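Local atomic coordinates of activated BY transcription factor SSRB (Salmonella enterica, PDB entry 2WNW), a protein that is a glycosyl hydrolase family 30 protein that combines a TIM barrel with a beta sandwich domain. Residues Ser24-Asp29 / Arg420-Asp425; His240-Leu245 / Ser276-Leu281; Phe267-Gly272 / Leu290-Gly295. All coordinates share one frame; numbering follows the deposited sequence.

The three contacts sample both structural parts of this two-domain chain. Contact 1 joins the end of strand 17-25 and the loop after it to the end of strand 417-423 and the turn that follows. Its segments are 391 residues apart, so both ends of the chain build this one mixed sheet of the sandwich. Contacts 2 and 3 fall between them in sequence and belong to the TIM barrel. Their centres are about 9 Å apart, and lie about 35 Å (contact 2) and 36 Å (contact 3) from that of contact 1. Their segments interleave in the order 240-245, 267-272, 276-281, 290-295. They touch directly where His240 O meets His268 N at 2.7 Å. Both also reach the second subunit.

Contact 1: residues Ser24-Asp29 / Arg420-Asp425; sequences SHRQRD and RVLDGD
Arg26 leaves the backbone with CG in the crowded position between N and the carbonyl carbon (chi1 76°). Arg26 CB rests on Leu422 CD2 at 3.6 Å. CG lies beside the carbonyl of Asp425, and CD packs on the same Leu422 methyl. A bend at chi3 (-64°) then turns the guanidinium back towards its own segment, with Leu422 CD2 over one face. Arg26 NE donates to Gln27 O at 2.8 Å, nearly in the guanidinium plane. Arg26 NH2 donates to Asp29 O at 3.0 Å. NH1 reaches a water that also binds Gly424 O. The backbone of the same residue holds the other end of the contact: Arg26 N donates to Asp425 O at 2.8 Å, in a nearly straight bond.

The site lies in the beta sandwich part, far from the centre of the chain. Strand 17-25 runs out here beside the turn that joins strands 417-423 and 426-432, which form a beta hairpin.

Arg420 approaches Asp29 from the sheet side. Arg420 NH2 donates to Asp29 O at 2.6 Å, exactly in the guanidinium plane, and forms a salt bridge to Asp29 OD2 at 2.8 Å. Asp29 O therefore takes bonds from two arginines. Asp29 OD2 also bonds to Ser31 OG. Glu427 forms a salt bridge with Arg420 NH1, which probably eases the repulsion between the two guanidiniums. Gln27 NE2 lies against Arg420 CD at 3.6 Å.

Contact 2: residues His240-Leu245 / Ser276-Leu281; sequences HDKDGL and SQIQYL
Gln277 has CG anti to its carbonyl carbon (chi1 -70°) and an extended chain beyond it (chi2 -163°), so its amide reaches across to the 240-245 loop. Leu245 has CG anti to the backbone N (chi1 -154°), which points its branches at the helix. Gln277 NE2 donates to Asp243 O at 2.9 Å. The acceptor lies near the amide plane, but the donor sits above the carbonyl plane. OE1 of Gln277 accepts from Val246 N, in the first turn of helix 245-252.

Beside this polar grip the packing is apolar. Leu245 CG meets Leu281 CD1 at 3.7 Å, and Leu245 CD2 lies against Ile278 CG1 at 3.9 Å. The methylene Lys242 CD touches Ile278 CD1 at 3.6 Å. The lysine ammonium group passes on to a salt bridge with Asp316 and a bond to Asp273 O. The loop follows strand 234-239 of the TIM barrel, and the contact joins this loop and the start of helix 245-252 to helix 275-284. Gln277 NE2 also bonds Ser387 OG of the second subunit. One amide thus serves the loop carbonyl, the start of a helix and the dimer interface, and these bonds together probably fix which way round it is turned.

Contact 3: residues Phe267-Gly272 / Leu290-Gly295; sequences FHWYTG and LLFSEG
Tyr270 OH donates to Glu294 OE2 at 2.6 Å. OE2 accepts through its anti lone pair, away from the other oxygen. The ring and carboxylate planes are 67° apart. Further back along the chain, Glu294 CB lies over the face of the His268 ring, a CH-pi contact 3.8 Å from the centroid. Glu294 CG is anti to the backbone N (chi1 -171°), and the extended chain lays the carboxylate alongside the imidazole, their planes 28° apart. Gly295 CA packs directly on the indole face, 3.7 Å from the centroid of the five-membered ring of Trp269. Trp269 CE3 also touches Phe292 CZ at 3.5 Å, with the two rings oblique.

Strands 264-268 and 289-294 are parallel neighbours in the eight-stranded TIM barrel, joined through helix 275-284 in a beta-alpha-beta crossover. Phe267 N donates to Leu291 O at 2.8 Å, nearly along the C=O axis. Ser293 N donates to Phe267 O at 2.9 Å, in the carbonyl plane. Beyond this pairing, the Phe267 ring folds over the neighbouring strand, with Phe292 CA and Leu291 O over one face. Ile278 of helix 275-284 and Asn320 of helix 305-322 also pack on this ring.

A second shell orients the polar groups. Asp239 accepts from both His268 NE2 and Ser293 OG, while Arg87 forms a salt bridge with Glu294 OE1 and should favour a charged carboxylate. A glycerol hydrogen-bonds to Glu294 OE2, at the C-terminal end of the barrel strands, where TIM barrels carry their active sites.

Contact 1: residues Ser24-Asp29 / Arg420-Asp425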
loop_
_atom_site.group_PDB
_atom_site.type_symbol
_atom_site.label_atom_id
_atom_site.label_comp_id
_atom_site.label_asym_id
_atom_site.label_seq_id
_atom_site.Cartn_x
_atom_site.Cartn_y
_atom_site.Cartn_z
ATOM N N SER A 24 19.165 -3.871 -20.265
ATOM C CA SER A 24 19.034 -3.951 -21.713
ATOM C C SER A 24 17.960 -2.948 -22.100
ATOM O O SER A 24 17.218 -2.472 -21.236
ATOM C CB SER A 24 18.590 -5.352 -22.135
ATOM O OG SER A 24 19.545 -6.325 -21.760
ATOM N N HIS A 25 17.880 -2.606 -23.383
ATOM C CA HIS A 25 16.851 -1.678 -23.833
ATOM C C HIS A 25 15.542 -2.397 -23.533
ATOM O O HIS A 25 15.426 -3.596 -23.784
ATOM C CB HIS A 25 16.966 -1.415 -25.337
ATOM C CG HIS A 25 15.986 -0.404 -25.846
ATOM N ND1 HIS A 25 16.061 0.933 -25.519
ATOM C CD2 HIS A 25 14.887 -0.539 -26.627
ATOM C CE1 HIS A 25 15.050 1.577 -26.076
ATOM N NE2 HIS A 25 14.323 0.707 -26.753
ATOM N N ARG A 26 14.560 -1.681 -22.997
ATOM C CA ARG A 26 13.290 -2.311 -22.652
ATOM C C ARG A 26 12.527 -2.887 -23.840
ATOM O O ARG A 26 12.651 -2.415 -24.971
ATOM C CB ARG A 26 12.375 -1.328 -21.916
ATOM C CG ARG A 26 11.724 -0.278 -22.806
ATOM C CD ARG A 26 10.426 0.226 -22.179
ATOM N NE ARG A 26 9.437 -0.845 -22.071
ATOM C CZ ARG A 26 8.291 -0.751 -21.403
ATOM N NH1 ARG A 26 7.972 0.371 -20.773
ATOM N NH2 ARG A 26 7.465 -1.788 -21.355
ATOM N N GLN A 27 11.740 -3.920 -23.563
ATOM C CA GLN A 27 10.915 -4.562 -24.575
ATOM C C GLN A 27 9.591 -3.809 -24.545
ATOM O O GLN A 27 9.239 -3.213 -23.526
ATOM C CB GLN A 27 10.671 -6.025 -24.218
ATOM C CG GLN A 27 11.928 -6.811 -23.904
ATOM C CD GLN A 27 11.619 -8.206 -23.397
ATOM O OE1 GLN A 27 11.056 -9.029 -24.118
ATOM N NE2 GLN A 27 11.978 -8.477 -22.147
ATOM N N ARG A 28 8.860 -3.837 -25.654
ATOM C CA ARG A 28 7.579 -3.146 -25.732
ATOM C C ARG A 28 6.550 -3.678 -24.736
ATOM O O ARG A 28 5.793 -2.904 -24.153
ATOM C CB ARG A 28 7.016 -3.229 -27.157
ATOM C CG ARG A 28 7.533 -2.141 -28.096
ATOM C CD ARG A 28 6.838 -2.200 -29.455
ATOM N NE ARG A 28 7.557 -3.029 -30.420
ATOM C CZ ARG A 28 8.618 -2.622 -31.111
ATOM N NH1 ARG A 28 9.090 -1.391 -30.946
ATOM N NH2 ARG A 28 9.213 -3.444 -31.968
ATOM N N ASP A 29 6.522 -4.994 -24.545
ATOM C CA ASP A 29 5.576 -5.611 -23.616
ATOM C C ASP A 29 5.671 -4.962 -22.241
ATOM O O ASP A 29 6.765 -4.627 -21.784
ATOM C CB ASP A 29 5.853 -7.109 -23.479
ATOM C CG ASP A 29 5.031 -7.750 -22.375
ATOM O OD1 ASP A 29 3.813 -7.923 -22.561
ATOM O OD2 ASP A 29 5.600 -8.070 -21.315
ATOM N N ARG A 420 10.457 -7.884 -14.264
ATOM C CA ARG A 420 11.373 -7.094 -15.054
ATOM C C ARG A 420 11.474 -5.736 -14.390
ATOM O O ARG A 420 10.493 -4.993 -14.343
ATOM C CB ARG A 420 10.861 -6.926 -16.485
ATOM C CG ARG A 420 10.996 -8.159 -17.362
ATOM C CD ARG A 420 10.697 -7.794 -18.812
ATOM N NE ARG A 420 9.286 -7.508 -19.020
ATOM C CZ ARG A 420 8.816 -6.606 -19.877
ATOM N NH1 ARG A 420 9.646 -5.880 -20.614
ATOM N NH2 ARG A 420 7.508 -6.443 -20.006
ATOM N N VAL A 421 12.643 -5.422 -13.846
ATOM C CA VAL A 421 12.835 -4.121 -13.221
ATOM C C VAL A 421 12.949 -3.151 -14.387
ATOM O O VAL A 421 13.870 -3.251 -15.201
ATOM C CB VAL A 421 14.120 -4.078 -12.379
ATOM C CG1 VAL A 421 14.314 -2.681 -11.797
ATOM C CG2 VAL A 421 14.031 -5.112 -11.260
ATOM N N LEU A 422 12.006 -2.220 -14.461
ATOM C CA LEU A 422 11.962 -1.256 -15.549
ATOM C C LEU A 422 12.277 0.156 -15.069
ATOM O O LEU A 422 11.549 0.723 -14.259
ATOM C CB LEU A 422 10.575 -1.321 -16.206
ATOM C CG LEU A 422 10.240 -0.611 -17.524
ATOM C CD1 LEU A 422 9.989 0.855 -17.280
ATOM C CD2 LEU A 422 11.361 -0.827 -18.529
ATOM N N ASP A 423 13.380 0.704 -15.572
ATOM C CA ASP A 423 13.825 2.050 -15.228
ATOM C C ASP A 423 13.910 2.865 -16.515
ATOM O O ASP A 423 14.930 2.841 -17.210
ATOM C CB ASP A 423 15.199 1.994 -14.561
ATOM C CG ASP A 423 15.754 3.370 -14.236
ATOM O OD1 ASP A 423 16.924 3.445 -13.809
ATOM O OD2 ASP A 423 15.030 4.375 -14.401
ATOM N N GLY A 424 12.839 3.583 -16.831
ATOM C CA GLY A 424 12.831 4.378 -18.047
ATOM C C GLY A 424 12.801 3.479 -19.266
ATOM O O GLY A 424 11.895 2.659 -19.411
ATOM N N ASP A 425 13.794 3.617 -20.142
ATOM C CA ASP A 425 13.852 2.799 -21.350
ATOM C C ASP A 425 14.794 1.611 -21.189
ATOM O O ASP A 425 15.170 0.967 -22.170
ATOM C CB ASP A 425 14.285 3.660 -22.545
ATOM C CG ASP A 425 15.753 4.034 -22.498
ATOM O OD1 ASP A 425 16.313 4.147 -21.386
ATOM O OD2 ASP A 425 16.349 4.231 -23.580
HETATM O O HOH W 1 9.243 3.033 -19.322
#

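Contact 2: residues His240-Leu245 / Ser276-Leu281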
loop_
_atom_site.group_PDB
_atom_site.type_symbol
_atom_site.label_atom_id
_atom_site.label_comp_id
_atom_site.label_asym_id
_atom_site.label_seq_id
_atom_site.Cartn_x
_atom_site.Cartn_y
_atom_site.Cartn_z
ATOM N N HIS A 240 5.442 2.289 20.342
ATOM C CA HIS A 240 4.608 1.120 20.571
ATOM C C HIS A 240 4.150 0.572 19.216
ATOM O O HIS A 240 4.614 1.030 18.167
ATOM C CB HIS A 240 3.422 1.514 21.461
ATOM C CG HIS A 240 2.690 0.352 22.062
ATOM N ND1 HIS A 240 3.334 -0.755 22.574
ATOM C CD2 HIS A 240 1.369 0.146 22.278
ATOM C CE1 HIS A 240 2.445 -1.590 23.078
ATOM N NE2 HIS A 240 1.243 -1.066 22.912
ATOM N N ASP A 241 3.239 -0.393 19.225
ATOM C CA ASP A 241 2.789 -1.014 17.979
ATOM C C ASP A 241 2.048 -0.114 16.988
ATOM O O ASP A 241 1.464 0.896 17.358
ATOM C CB ASP A 241 1.965 -2.252 18.318
ATOM C CG ASP A 241 2.682 -3.152 19.302
ATOM O OD1 ASP A 241 3.870 -3.458 19.060
ATOM O OD2 ASP A 241 2.072 -3.548 20.316
ATOM N N LYS A 242 2.069 -0.509 15.719
ATOM C CA LYS A 242 1.458 0.281 14.658
ATOM C C LYS A 242 -0.063 0.441 14.650
ATOM O O LYS A 242 -0.581 1.354 14.005
ATOM C CB LYS A 242 1.944 -0.248 13.301
ATOM C CG LYS A 242 3.430 0.019 13.067
ATOM C CD LYS A 242 3.903 -0.493 11.708
ATOM C CE LYS A 242 4.232 -1.976 11.757
ATOM N NZ LYS A 242 4.572 -2.496 10.399
ATOM N N ASP A 243 -0.781 -0.417 15.368
ATOM C CA ASP A 243 -2.242 -0.326 15.394
ATOM C C ASP A 243 -2.797 0.939 16.066
ATOM O O ASP A 243 -3.916 1.358 15.768
ATOM C CB ASP A 243 -2.823 -1.571 16.066
ATOM C CG ASP A 243 -2.429 -1.678 17.523
ATOM O OD1 ASP A 243 -3.204 -1.213 18.388
ATOM O OD2 ASP A 243 -1.337 -2.215 17.800
ATOM N N GLY A 244 -2.023 1.551 16.959
ATOM C CA GLY A 244 -2.501 2.749 17.638
ATOM C C GLY A 244 -1.791 4.024 17.221
ATOM O O GLY A 244 -1.926 5.073 17.859
ATOM N N LEU A 245 -1.046 3.932 16.128
ATOM C CA LEU A 245 -0.264 5.045 15.601
ATOM C C LEU A 245 -1.034 6.342 15.307
ATOM O O LEU A 245 -0.694 7.410 15.829
ATOM C CB LEU A 245 0.459 4.572 14.338
ATOM C CG LEU A 245 1.762 5.232 13.899
ATOM C CD1 LEU A 245 2.728 5.329 15.067
ATOM C CD2 LEU A 245 2.365 4.400 12.767
ATOM N N SER A 276 -0.935 1.088 6.476
ATOM C CA SER A 276 -1.740 2.259 6.136
ATOM C C SER A 276 -1.649 3.394 7.152
ATOM O O SER A 276 -1.777 4.566 6.784
ATOM C CB SER A 276 -3.208 1.859 5.949
ATOM O OG SER A 276 -3.386 1.119 4.755
ATOM N N GLN A 277 -1.432 3.065 8.423
ATOM C CA GLN A 277 -1.338 4.108 9.440
ATOM C C GLN A 277 -0.032 4.883 9.320
ATOM O O GLN A 277 0.018 6.074 9.628
ATOM C CB GLN A 277 -1.506 3.514 10.843
ATOM C CG GLN A 277 -2.941 3.047 11.091
ATOM C CD GLN A 277 -3.258 2.830 12.552
ATOM O OE1 GLN A 277 -2.894 3.641 13.405
ATOM N NE2 GLN A 277 -3.958 1.738 12.850
ATOM N N ILE A 278 1.020 4.215 8.862
ATOM C CA ILE A 278 2.298 4.891 8.665
ATOM C C ILE A 278 2.114 5.860 7.499
ATOM O O ILE A 278 2.477 7.033 7.585
ATOM C CB ILE A 278 3.420 3.911 8.281
ATOM C CG1 ILE A 278 3.607 2.857 9.372
ATOM C CG2 ILE A 278 4.728 4.679 8.082
ATOM C CD1 ILE A 278 4.622 1.801 8.997
ATOM N N GLN A 279 1.531 5.357 6.413
ATOM C CA GLN A 279 1.304 6.165 5.218
ATOM C C GLN A 279 0.432 7.394 5.463
ATOM O O GLN A 279 0.726 8.478 4.954
ATOM C CB GLN A 279 0.688 5.310 4.111
ATOM C CG GLN A 279 0.561 6.046 2.792
ATOM C CD GLN A 279 0.598 5.110 1.610
ATOM O OE1 GLN A 279 -0.315 4.307 1.410
ATOM N NE2 GLN A 279 1.665 5.197 0.821
ATOM N N TYR A 280 -0.633 7.230 6.241
ATOM C CA TYR A 280 -1.520 8.351 6.541
ATOM C C TYR A 280 -0.746 9.448 7.274
ATOM O O TYR A 280 -0.866 10.627 6.949
ATOM C CB TYR A 280 -2.697 7.894 7.412
ATOM C CG TYR A 280 -3.745 8.969 7.638
ATOM C CD1 TYR A 280 -4.577 9.392 6.600
ATOM C CD2 TYR A 280 -3.904 9.564 8.888
ATOM C CE1 TYR A 280 -5.541 10.379 6.801
ATOM C CE2 TYR A 280 -4.864 10.554 9.102
ATOM C CZ TYR A 280 -5.678 10.955 8.056
ATOM O OH TYR A 280 -6.631 11.930 8.262
ATOM N N LEU A 281 0.041 9.060 8.273
ATOM C CA LEU A 281 0.816 10.041 9.026
ATOM C C LEU A 281 1.920 10.656 8.173
ATOM O O LEU A 281 2.300 11.813 8.370
ATOM C CB LEU A 281 1.427 9.405 10.282
ATOM C CG LEU A 281 0.460 8.981 11.395
ATOM C CD1 LEU A 281 1.272 8.628 12.638
ATOM C CD2 LEU A 281 -0.516 10.108 11.718
#

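Contact 3: residues Phe267-Gly272 / Leu290-Gly295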
loop_
_atom_site.group_PDB
_atom_site.type_symbol
_atom_site.label_atom_id
_atom_site.label_comp_id
_atom_site.label_asym_id
_atom_site.label_seq_id
_atom_site.Cartn_x
_atom_site.Cartn_y
_atom_site.Cartn_z
ATOM N N PHE A 267 7.775 3.310 16.400
ATOM C CA PHE A 267 6.794 2.235 16.458
ATOM C C PHE A 267 7.424 0.856 16.364
ATOM O O PHE A 267 8.560 0.707 15.912
ATOM C CB PHE A 267 5.726 2.402 15.368
ATOM C CG PHE A 267 6.283 2.518 13.974
ATOM C CD1 PHE A 267 6.501 3.765 13.399
ATOM C CD2 PHE A 267 6.594 1.377 13.240
ATOM C CE1 PHE A 267 7.019 3.878 12.107
ATOM C CE2 PHE A 267 7.115 1.477 11.947
ATOM C CZ PHE A 267 7.325 2.731 11.384
ATOM N N HIS A 268 6.670 -0.144 16.812
ATOM C CA HIS A 268 7.108 -1.536 16.817
ATOM C C HIS A 268 6.186 -2.340 15.898
ATOM O O HIS A 268 5.230 -1.793 15.343
ATOM C CB HIS A 268 7.046 -2.092 18.244
ATOM C CG HIS A 268 7.796 -1.269 19.251
ATOM N ND1 HIS A 268 7.709 -1.496 20.608
ATOM C CD2 HIS A 268 8.641 -0.221 19.098
ATOM C CE1 HIS A 268 8.466 -0.621 21.248
ATOM N NE2 HIS A 268 9.042 0.165 20.354
ATOM N N TRP A 269 6.453 -3.637 15.754
ATOM C CA TRP A 269 5.647 -4.466 14.857
ATOM C C TRP A 269 4.867 -5.599 15.507
ATOM O O TRP A 269 4.318 -6.447 14.810
ATOM C CB TRP A 269 6.544 -5.071 13.765
ATOM C CG TRP A 269 7.487 -6.182 14.225
ATOM C CD1 TRP A 269 7.334 -7.005 15.312
ATOM C CD2 TRP A 269 8.665 -6.641 13.545
ATOM N NE1 TRP A 269 8.338 -7.948 15.344
ATOM C CE2 TRP A 269 9.168 -7.748 14.271
ATOM C CE3 TRP A 269 9.343 -6.227 12.388
ATOM C CZ2 TRP A 269 10.318 -8.447 13.877
ATOM C CZ3 TRP A 269 10.491 -6.927 11.995
ATOM C CH2 TRP A 269 10.962 -8.021 12.740
ATOM N N TYR A 270 4.790 -5.609 16.830
ATOM C CA TYR A 270 4.147 -6.717 17.524
ATOM C C TYR A 270 2.663 -7.006 17.298
ATOM O O TYR A 270 2.185 -8.059 17.718
ATOM C CB TYR A 270 4.465 -6.623 19.020
ATOM C CG TYR A 270 5.962 -6.610 19.285
ATOM C CD1 TYR A 270 6.590 -5.480 19.806
ATOM C CD2 TYR A 270 6.755 -7.716 18.977
ATOM C CE1 TYR A 270 7.974 -5.451 20.015
ATOM C CE2 TYR A 270 8.136 -7.699 19.181
ATOM C CZ TYR A 270 8.738 -6.561 19.700
ATOM O OH TYR A 270 10.099 -6.537 19.898
ATOM N N THR A 271 1.934 -6.107 16.640
ATOM C CA THR A 271 0.519 -6.368 16.365
ATOM C C THR A 271 0.237 -6.508 14.863
ATOM O O THR A 271 -0.915 -6.491 14.430
ATOM C CB THR A 271 -0.410 -5.278 16.949
ATOM O OG1 THR A 271 -0.070 -3.999 16.404
ATOM C CG2 THR A 271 -0.294 -5.244 18.474
ATOM N N GLY A 272 1.292 -6.648 14.069
ATOM C CA GLY A 272 1.091 -6.818 12.641
ATOM C C GLY A 272 1.505 -5.659 11.755
ATOM O O GLY A 272 2.135 -4.700 12.206
ATOM N N LEU A 290 8.831 9.000 11.164
ATOM C CA LEU A 290 8.107 7.802 11.576
ATOM C C LEU A 290 9.137 6.680 11.602
ATOM O O LEU A 290 9.372 6.000 10.608
ATOM C CB LEU A 290 6.989 7.497 10.578
ATOM C CG LEU A 290 6.001 8.655 10.383
ATOM C CD1 LEU A 290 4.993 8.296 9.297
ATOM C CD2 LEU A 290 5.289 8.958 11.697
ATOM N N LEU A 291 9.742 6.503 12.766
ATOM C CA LEU A 291 10.807 5.531 12.966
ATOM C C LEU A 291 10.405 4.155 13.489
ATOM O O LEU A 291 9.671 4.049 14.473
ATOM C CB LEU A 291 11.833 6.146 13.923
ATOM C CG LEU A 291 12.993 5.308 14.458
ATOM C CD1 LEU A 291 13.972 5.006 13.335
ATOM C CD2 LEU A 291 13.682 6.072 15.583
ATOM N N PHE A 292 10.888 3.103 12.832
ATOM C CA PHE A 292 10.625 1.749 13.311
ATOM C C PHE A 292 11.719 1.561 14.358
ATOM O O PHE A 292 12.903 1.487 14.019
ATOM C CB PHE A 292 10.795 0.703 12.208
ATOM C CG PHE A 292 10.704 -0.706 12.717
ATOM C CD1 PHE A 292 9.475 -1.252 13.074
ATOM C CD2 PHE A 292 11.855 -1.463 12.915
ATOM C CE1 PHE A 292 9.395 -2.536 13.630
ATOM C CE2 PHE A 292 11.783 -2.746 13.470
ATOM C CZ PHE A 292 10.544 -3.277 13.828
ATOM N N SER A 293 11.331 1.478 15.625
ATOM C CA SER A 293 12.317 1.380 16.695
ATOM C C SER A 293 12.572 0.027 17.342
ATOM O O SER A 293 13.547 -0.118 18.075
ATOM C CB SER A 293 11.967 2.380 17.796
ATOM O OG SER A 293 10.706 2.063 18.356
ATOM N N GLU A 294 11.710 -0.954 17.111
ATOM C CA GLU A 294 11.932 -2.253 17.730
ATOM C C GLU A 294 11.053 -3.373 17.198
ATOM O O GLU A 294 9.868 -3.189 16.938
ATOM C CB GLU A 294 11.731 -2.161 19.245
ATOM C CG GLU A 294 12.159 -3.420 19.984
ATOM C CD GLU A 294 11.454 -3.585 21.315
ATOM O OE1 GLU A 294 11.551 -2.671 22.162
ATOM O OE2 GLU A 294 10.805 -4.634 21.509
ATOM N N GLY A 295 11.661 -4.544 17.059
ATOM C CA GLY A 295 10.950 -5.714 16.595
ATOM C C GLY A 295 11.855 -6.919 16.768
ATOM O O GLY A 295 13.082 -6.785 16.762
#